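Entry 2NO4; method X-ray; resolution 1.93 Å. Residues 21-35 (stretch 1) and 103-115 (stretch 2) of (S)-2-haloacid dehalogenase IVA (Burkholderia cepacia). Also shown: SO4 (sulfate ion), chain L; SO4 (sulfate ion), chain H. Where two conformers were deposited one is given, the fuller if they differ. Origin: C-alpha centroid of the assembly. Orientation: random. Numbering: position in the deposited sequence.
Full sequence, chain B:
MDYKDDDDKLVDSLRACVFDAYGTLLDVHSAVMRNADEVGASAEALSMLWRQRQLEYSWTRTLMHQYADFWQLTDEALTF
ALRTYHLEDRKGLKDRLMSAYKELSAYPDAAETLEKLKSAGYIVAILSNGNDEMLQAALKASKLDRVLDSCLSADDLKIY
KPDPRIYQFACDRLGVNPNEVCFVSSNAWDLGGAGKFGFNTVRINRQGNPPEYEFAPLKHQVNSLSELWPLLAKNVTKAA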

# COMPACT_ATOMS: atom_id res chain seq x y z
N ALA B 21 -10.59 -8.30 -11.04
CA ALA B 21 -10.71 -9.72 -10.70
C ALA B 21 -10.65 -9.99 -9.19
O ALA B 21 -11.66 -10.40 -8.60
N TYR B 22 -9.50 -9.74 -8.57
CA TYR B 22 -9.21 -10.17 -7.21
C TYR B 22 -9.89 -9.23 -6.21
O TYR B 22 -9.46 -8.08 -6.04
N GLY B 23 -10.96 -9.71 -5.61
CA GLY B 23 -11.77 -8.89 -4.68
C GLY B 23 -13.15 -8.54 -5.22
O GLY B 23 -14.06 -8.23 -4.45
N THR B 24 -13.31 -8.62 -6.54
CA THR B 24 -14.55 -8.23 -7.23
C THR B 24 -15.28 -9.45 -7.78
O THR B 24 -16.43 -9.70 -7.41
N LEU B 25 -14.62 -10.19 -8.67
CA LEU B 25 -15.18 -11.42 -9.23
C LEU B 25 -14.73 -12.63 -8.43
O LEU B 25 -15.48 -13.58 -8.31
N LEU B 26 -13.52 -12.56 -7.87
CA LEU B 26 -12.88 -13.64 -7.13
C LEU B 26 -12.72 -13.22 -5.67
O LEU B 26 -12.29 -12.11 -5.37
N ASP B 27 -13.02 -14.15 -4.78
CA ASP B 27 -13.07 -13.86 -3.34
C ASP B 27 -11.69 -14.07 -2.69
O ASP B 27 -11.31 -15.20 -2.43
N VAL B 28 -10.94 -12.99 -2.48
CA VAL B 28 -9.55 -13.15 -1.96
C VAL B 28 -9.50 -13.89 -0.57
O VAL B 28 -8.52 -14.60 -0.27
N HIS B 29 -10.57 -13.76 0.22
CA HIS B 29 -10.72 -14.43 1.53
C HIS B 29 -10.79 -15.97 1.52
O HIS B 29 -10.43 -16.60 2.50
N SER B 30 -11.24 -16.57 0.43
CA SER B 30 -11.39 -18.01 0.34
C SER B 30 -10.08 -18.82 0.44
O SER B 30 -10.11 -20.00 0.85
N ALA B 31 -8.94 -18.23 0.04
CA ALA B 31 -7.69 -19.00 0.07
C ALA B 31 -7.37 -19.41 1.52
O ALA B 31 -7.14 -20.63 1.79
N VAL B 32 -7.43 -18.45 2.45
CA VAL B 32 -7.25 -18.81 3.90
C VAL B 32 -8.50 -19.46 4.50
O VAL B 32 -8.35 -20.41 5.24
N MET B 33 -9.71 -18.99 4.18
CA MET B 33 -10.94 -19.49 4.82
C MET B 33 -11.09 -20.99 4.66
O MET B 33 -11.42 -21.69 5.61
N ARG B 34 -10.79 -21.50 3.47
CA ARG B 34 -10.86 -22.92 3.21
C ARG B 34 -9.79 -23.75 3.92
O ARG B 34 -9.90 -24.97 3.99
N ASN B 35 -8.76 -23.10 4.46
CA ASN B 35 -7.64 -23.77 5.11
C ASN B 35 -7.43 -23.22 6.52
O ASN B 35 -6.34 -23.31 7.07
N GLU B 103 -6.77 -21.20 -7.54
CA GLU B 103 -8.18 -21.45 -7.85
C GLU B 103 -9.17 -20.83 -6.85
O GLU B 103 -10.04 -21.50 -6.28
N LEU B 104 -9.02 -19.52 -6.65
CA LEU B 104 -9.93 -18.72 -5.80
C LEU B 104 -11.38 -18.84 -6.25
O LEU B 104 -11.66 -18.74 -7.44
N SER B 105 -12.27 -19.03 -5.27
CA SER B 105 -13.72 -19.02 -5.46
C SER B 105 -14.20 -17.72 -6.08
O SER B 105 -13.76 -16.61 -5.68
N ALA B 106 -15.11 -17.86 -7.04
CA ALA B 106 -15.89 -16.73 -7.55
C ALA B 106 -16.95 -16.37 -6.52
O ALA B 106 -17.49 -17.26 -5.84
N TYR B 107 -17.25 -15.08 -6.43
CA TYR B 107 -18.45 -14.64 -5.73
C TYR B 107 -19.68 -15.26 -6.38
O TYR B 107 -19.70 -15.48 -7.59
N PRO B 108 -20.73 -15.52 -5.58
CA PRO B 108 -21.84 -16.38 -6.07
C PRO B 108 -22.59 -15.83 -7.31
O PRO B 108 -23.03 -16.61 -8.14
N ASP B 109 -22.72 -14.51 -7.43
CA ASP B 109 -23.46 -13.89 -8.52
C ASP B 109 -22.58 -13.56 -9.75
O ASP B 109 -23.08 -13.00 -10.73
N ALA B 110 -21.27 -13.84 -9.67
CA ALA B 110 -20.34 -13.42 -10.73
C ALA B 110 -20.68 -14.03 -12.13
O ALA B 110 -20.80 -13.29 -13.11
N ALA B 111 -20.77 -15.36 -12.22
CA ALA B 111 -20.93 -16.02 -13.54
C ALA B 111 -22.25 -15.60 -14.21
O ALA B 111 -22.29 -15.22 -15.39
N GLU B 112 -23.32 -15.62 -13.43
CA GLU B 112 -24.62 -15.27 -13.93
C GLU B 112 -24.69 -13.81 -14.37
O GLU B 112 -25.25 -13.52 -15.42
N THR B 113 -24.15 -12.89 -13.58
CA THR B 113 -24.20 -11.49 -14.01
C THR B 113 -23.35 -11.17 -15.25
O THR B 113 -23.81 -10.48 -16.15
N LEU B 114 -22.15 -11.73 -15.34
CA LEU B 114 -21.37 -11.58 -16.56
C LEU B 114 -22.10 -12.16 -17.81
O LEU B 114 -22.12 -11.51 -18.86
N GLU B 115 -22.76 -13.32 -17.67
CA GLU B 115 -23.60 -13.84 -18.76
C GLU B 115 -24.73 -12.89 -19.16
O GLU B 115 -24.91 -12.62 -20.31

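Where two loops meet through a single backbone bridge, side chains near that bridge can bury much of the contact surface, and this dehalogenase illustrates the principle well. The bridge pairs Leu26 with Ala106: Tyr107 N donates to Leu25 O (3.0 Å) and Asp27 N to Ser105 O (2.7 Å), holding the two backbones close, with CA of Leu26 4.3 Å from CA of Ala106.

Leu104 covers the most surface. Its CA-to-CB bond points toward stretch 1, and with chi1 m and chi2 t it packs into a largely apolar pocket. Leu104 CD1 lies 3.6 Å from CD1 of Tyr22, at the edge of that ring (chi1 m), and 3.8 Å from CB of Leu26, while Leu104 CD2 lies 3.8 Å from CB of Ala31. Ser30 adds a polar contact beside the same side chain: directed toward its partner and in rotamer p, it donates from OG to Asp27 O (2.8 Å) and accepts a weak bond from Ser105 N (3.4 Å to OG).

Tyr107 works differently. Its CA-to-CB bond runs sideways, yet the m rotamer brings the ring across stretch 1, where one face of the Tyr107 ring receives Asp27 CB, 4.0 Å from its centroid, in a CH-pi contact. The phenol is tied back through a water that lies 2.8 Å from both Tyr107 OH and Val28 N, accepting from the latter. Asp27, chi1 t, meanwhile uses OD1 to accept a weak capping bond from His29 N (3.1 Å). The chain L sulfate, probably from the crystallisation liquor, accepts at O1 from Asp109 N (2.9 Å), with Tyr107 CB 3.4 Å from the same O1.

Leu25 shows that an initial direction need not settle a contact. Its CA-to-CB bond points away, but the m, t side chain returns to place Leu25 CD2 4.1 Å from Ala110 CB and Leu25 CD1 3.9 Å from Leu114 CD2, extending the apolar packing onto the helix.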

# COMPACT_ATOMS: atom_id res chain seq x y z
CB ALA B 21 -9.69 -10.54 -11.45
CB TYR B 22 -7.68 -10.24 -6.96
CG TYR B 22 -7.08 -11.37 -7.77
CD1 TYR B 22 -7.25 -12.70 -7.35
CD2 TYR B 22 -6.42 -11.12 -8.99
CE1 TYR B 22 -6.72 -13.78 -8.09
CE2 TYR B 22 -5.90 -12.18 -9.75
CZ TYR B 22 -6.07 -13.50 -9.31
OH TYR B 22 -5.55 -14.56 -10.05
CB THR B 24 -14.23 -7.21 -8.33
OG1 THR B 24 -13.52 -6.12 -7.75
CG2 THR B 24 -15.53 -6.67 -9.04
CB LEU B 25 -14.76 -11.62 -10.70
CG LEU B 25 -15.27 -10.54 -11.67
CD1 LEU B 25 -14.77 -10.78 -13.09
CD2 LEU B 25 -16.82 -10.39 -11.63
CB LEU B 26 -11.50 -13.96 -7.71
CG LEU B 26 -11.50 -14.43 -9.17
CD1 LEU B 26 -10.08 -14.65 -9.70
CD2 LEU B 26 -12.34 -15.71 -9.25
CB ASP B 27 -14.12 -14.78 -2.72
CG ASP B 27 -14.40 -14.45 -1.29
OD1 ASP B 27 -13.56 -13.83 -0.60
OD2 ASP B 27 -15.49 -14.84 -0.85
CB VAL B 28 -8.66 -11.83 -2.02
CG1 VAL B 28 -8.50 -11.32 -3.47
CG2 VAL B 28 -9.19 -10.69 -1.12
CB HIS B 29 -11.92 -13.88 2.30
CG HIS B 29 -12.07 -12.39 2.21
ND1 HIS B 29 -13.08 -11.80 1.49
CD2 HIS B 29 -11.35 -11.38 2.75
CE1 HIS B 29 -12.98 -10.48 1.59
NE2 HIS B 29 -11.92 -10.20 2.33
CB SER B 30 -12.17 -18.40 -0.94
OG SER B 30 -11.44 -18.02 -2.10
CB ALA B 31 -6.50 -18.25 -0.61
CB VAL B 32 -6.66 -17.63 4.81
CG1 VAL B 32 -6.37 -18.11 6.24
CG2 VAL B 32 -5.33 -17.09 4.22
CB MET B 33 -12.15 -18.76 4.23
CG MET B 33 -13.29 -18.44 5.21
SD MET B 33 -14.44 -17.23 4.45
CE MET B 33 -13.70 -15.66 4.94
CB ARG B 34 -10.86 -23.15 1.69
CG ARG B 34 -12.11 -22.50 1.04
CD ARG B 34 -12.51 -23.09 -0.33
NE ARG B 34 -11.69 -22.62 -1.45
CZ ARG B 34 -10.64 -23.27 -1.96
NH1 ARG B 34 -10.26 -24.44 -1.44
NH2 ARG B 34 -9.96 -22.74 -2.98
CB ASN B 35 -6.36 -23.55 4.30
CG ASN B 35 -6.41 -24.21 2.93
OD1 ASN B 35 -6.10 -25.40 2.80
ND2 ASN B 35 -6.78 -23.43 1.90
CB GLU B 103 -8.39 -22.94 -8.06
CG GLU B 103 -7.45 -23.45 -9.20
CD GLU B 103 -7.75 -24.85 -9.72
OE1 GLU B 103 -8.60 -25.58 -9.12
OE2 GLU B 103 -7.12 -25.20 -10.75
CB LEU B 104 -9.58 -17.23 -5.89
CG LEU B 104 -8.52 -16.55 -5.07
CD1 LEU B 104 -8.83 -15.06 -5.17
CD2 LEU B 104 -8.48 -16.99 -3.56
CB SER B 105 -14.42 -19.12 -4.09
OG SER B 105 -13.97 -20.25 -3.39
CB ALA B 106 -16.54 -17.08 -8.87
CB TYR B 107 -18.55 -13.09 -5.67
CG TYR B 107 -17.64 -12.52 -4.64
CD1 TYR B 107 -18.02 -12.48 -3.28
CD2 TYR B 107 -16.37 -12.06 -4.99
CE1 TYR B 107 -17.16 -11.96 -2.32
CE2 TYR B 107 -15.52 -11.55 -4.05
CZ TYR B 107 -15.93 -11.51 -2.71
OH TYR B 107 -15.07 -11.00 -1.78
CB PRO B 108 -22.78 -16.51 -4.84
CG PRO B 108 -22.40 -15.42 -3.89
CD PRO B 108 -20.92 -15.06 -4.20
CB ASP B 109 -24.18 -12.62 -8.02
CG ASP B 109 -25.30 -12.91 -7.01
OD1 ASP B 109 -25.55 -14.11 -6.69
OD2 ASP B 109 -25.94 -11.94 -6.53
CB ALA B 110 -18.87 -13.72 -10.31
CB ALA B 111 -20.84 -17.56 -13.41
CB GLU B 112 -25.70 -15.56 -12.90
CG GLU B 112 -27.07 -15.36 -13.48
CD GLU B 112 -28.19 -15.67 -12.52
OE1 GLU B 112 -28.00 -16.37 -11.49
OE2 GLU B 112 -29.30 -15.22 -12.84
CB THR B 113 -24.22 -10.38 -12.86
OG1 THR B 113 -23.31 -9.29 -13.14
CG2 THR B 113 -24.10 -10.91 -11.51
CB LEU B 114 -19.93 -12.07 -16.35
CG LEU B 114 -19.03 -10.89 -15.86
CD1 LEU B 114 -19.57 -10.25 -14.60
CD2 LEU B 114 -17.63 -11.35 -15.65
CB GLU B 115 -24.14 -15.25 -18.47
CG GLU B 115 -25.01 -15.85 -19.63
CD GLU B 115 -24.40 -15.64 -21.04
OE1 GLU B 115 -23.33 -16.21 -21.34
OE2 GLU B 115 -25.01 -14.89 -21.86
S SO4 L . -21.99 -11.06 -5.05
O1 SO4 L . -21.80 -12.20 -5.98
O2 SO4 L . -21.36 -11.26 -3.72
O3 SO4 L . -21.45 -9.90 -5.72
O4 SO4 L . -23.39 -10.90 -4.72
S SO4 H . -6.80 -7.16 -9.52
O1 SO4 H . -7.69 -8.09 -10.18
O2 SO4 H . -5.63 -7.83 -8.98
O3 SO4 H . -6.43 -6.05 -10.38
O4 SO4 H . -7.59 -6.65 -8.40
O HOH W 1 -12.28 -10.69 -1.64